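PDB 6IKX: UTP--glucose-1-phosphate uridylyltransferase from Acinetobacter baumannii, which catalyses the reversible transfer of a uridylyl group from UTP to alpha-D-glucose 1-phosphate, yielding UDP-glucose and diphosphate. Local coordinates for residues Asp136-Asn141 / Arg250-Thr255. The protein carries 1 engineered substitution. Sequence-based numbering, arbitrary orientation.
Sequences DGSGQN and RMQGQT
The amide of Q252 reaches across to D136, and its NE2 meets that residue twice. Q252 NE2 donates to OD1 of D136 over 3.2 Å, with an N-H...O angle of 151°, approaching nearly along the C-O axis of the carboxylate. The same Q252 NE2 lies 2.8 Å from the backbone O of D136, but a poor angle makes this bond weak. The two flat groups are steeply inclined, carboxylate and amide planes standing 78° apart. The D136 side chain leaves the backbone pointing away from Q252; CG lies anti to the backbone N (chi1 163°), and the end of the side chain comes back toward the loop of Q252.

D136 directly follows strand 132-135, which pairs antiparallel with strand 254-257. The contact thus continues beyond the end of this two-stranded ribbon in a nucleotidyltransferase of the GT-A clan, at the surface and away from the known nucleotide and sugar sites.

D136 OD1 also accepts from S138 OG at 2.9 Å through its syn lone pair, and weakly from the S138 backbone N, so this one oxygen holds S138 while receiving Q252. S138 flanks the amide: its CB lies 3.2 Å from Q252 NE2, and its OG 3.5 Å from Q252 CD. G253 packs against D136 by backbone alone, its CA 3.9 Å from the D136 O. The carboxylate of D142 in helix 142-153 accepts from the backbone N of both Q252 and G253.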
loop_
_atom_site.group_PDB
_atom_site.type_symbol
_atom_site.label_atom_id
_atom_site.label_comp_id
_atom_site.label_asym_id
_atom_site.label_seq_id
_atom_site.Cartn_x
_atom_site.Cartn_y
_atom_site.Cartn_z
ATOM N N ASP A 136 10.599 32.285 -3.447
ATOM C CA ASP A 136 11.901 32.991 -3.339
ATOM C C ASP A 136 11.784 34.398 -3.935
ATOM O O ASP A 136 12.095 35.376 -3.193
ATOM C CB ASP A 136 13.039 32.185 -3.964
ATOM C CG ASP A 136 14.301 32.999 -4.256
ATOM O OD1 ASP A 136 14.485 34.051 -3.606
ATOM O OD2 ASP A 136 15.091 32.580 -5.142
ATOM N N GLY A 137 11.435 34.500 -5.223
ATOM C CA GLY A 137 11.438 35.774 -5.979
ATOM C C GLY A 137 12.823 36.228 -6.461
ATOM O O GLY A 137 12.956 36.579 -7.651
ATOM N N SER A 138 13.836 36.240 -5.595
ATOM C CA SER A 138 15.101 36.981 -5.826
ATOM C C SER A 138 16.044 36.267 -6.806
ATOM O O SER A 138 16.942 36.963 -7.293
ATOM C CB SER A 138 15.799 37.274 -4.516
ATOM O OG SER A 138 16.485 36.127 -4.036
ATOM N N GLY A 139 15.901 34.957 -7.054
ATOM C CA GLY A 139 16.869 34.147 -7.834
ATOM C C GLY A 139 17.834 33.306 -6.982
ATOM O O GLY A 139 18.425 32.365 -7.519
ATOM N N GLN A 140 18.037 33.622 -5.703
ATOM C CA GLN A 140 18.781 32.742 -4.754
ATOM C C GLN A 140 17.883 32.476 -3.538
ATOM O O GLN A 140 17.571 33.438 -2.795
ATOM C CB GLN A 140 20.134 33.326 -4.314
ATOM C CG GLN A 140 20.941 32.340 -3.462
ATOM C CD GLN A 140 22.199 32.865 -2.806
ATOM O OE1 GLN A 140 22.909 32.125 -2.114
ATOM N NE2 GLN A 140 22.485 34.149 -2.995
ATOM N N ASN A 141 17.471 31.221 -3.333
ATOM C CA ASN A 141 16.464 30.892 -2.283
ATOM C C ASN A 141 17.112 31.127 -0.912
ATOM O O ASN A 141 18.361 31.117 -0.828
ATOM C CB ASN A 141 15.780 29.541 -2.538
ATOM C CG ASN A 141 16.600 28.313 -2.247
ATOM O OD1 ASN A 141 17.545 28.347 -1.459
ATOM N ND2 ASN A 141 16.196 27.201 -2.850
ATOM N N ARG A 250 17.151 35.725 8.807
ATOM C CA ARG A 250 15.852 36.314 8.428
ATOM C C ARG A 250 15.680 36.202 6.920
ATOM O O ARG A 250 16.453 36.828 6.165
ATOM C CB ARG A 250 15.732 37.782 8.847
ATOM C CG ARG A 250 14.371 38.415 8.567
ATOM C CD ARG A 250 14.481 39.905 8.783
ATOM N NE ARG A 250 13.261 40.679 8.565
ATOM C CZ ARG A 250 13.189 41.996 8.736
ATOM N NH1 ARG A 250 14.259 42.675 9.107
ATOM N NH2 ARG A 250 12.060 42.639 8.529
ATOM N N MET A 251 14.635 35.481 6.549
ATOM C CA MET A 251 14.172 35.272 5.172
ATOM C C MET A 251 14.178 36.585 4.398
ATOM O O MET A 251 13.848 37.638 4.967
ATOM C CB MET A 251 12.728 34.785 5.188
ATOM C CG MET A 251 12.592 33.374 5.616
ATOM S SD MET A 251 10.875 32.931 5.557
ATOM C CE MET A 251 10.550 32.933 3.794
ATOM N N GLN A 252 14.393 36.453 3.099
ATOM C CA GLN A 252 14.120 37.506 2.097
ATOM C C GLN A 252 12.828 37.121 1.349
ATOM O O GLN A 252 12.236 38.014 0.763
ATOM C CB GLN A 252 15.433 37.704 1.316
ATOM C CG GLN A 252 15.295 37.927 -0.173
ATOM C CD GLN A 252 15.065 36.612 -0.846
ATOM O OE1 GLN A 252 15.683 35.613 -0.480
ATOM N NE2 GLN A 252 14.153 36.616 -1.804
ATOM N N GLY A 253 12.380 35.859 1.428
ATOM C CA GLY A 253 11.282 35.297 0.607
ATOM C C GLY A 253 9.979 35.254 1.398
ATOM O O GLY A 253 9.874 35.991 2.364
ATOM N N GLN A 254 9.042 34.385 1.032
ATOM C CA GLN A 254 7.661 34.345 1.592
ATOM C C GLN A 254 7.300 32.896 1.959
ATOM O O GLN A 254 7.639 31.993 1.163
ATOM C CB GLN A 254 6.692 34.920 0.560
ATOM C CG GLN A 254 5.349 35.314 1.157
ATOM C CD GLN A 254 4.369 35.915 0.173
ATOM O OE1 GLN A 254 3.337 36.461 0.574
ATOM N NE2 GLN A 254 4.668 35.807 -1.116
ATOM N N THR A 255 6.639 32.660 3.097
ATOM C CA THR A 255 6.249 31.294 3.561
ATOM C C THR A 255 4.757 31.068 3.329
ATOM O O THR A 255 4.031 32.061 3.203
ATOM C CB THR A 255 6.642 31.049 5.019
ATOM O OG1 THR A 255 5.706 31.699 5.879
ATOM C CG2 THR A 255 8.035 31.557 5.312
#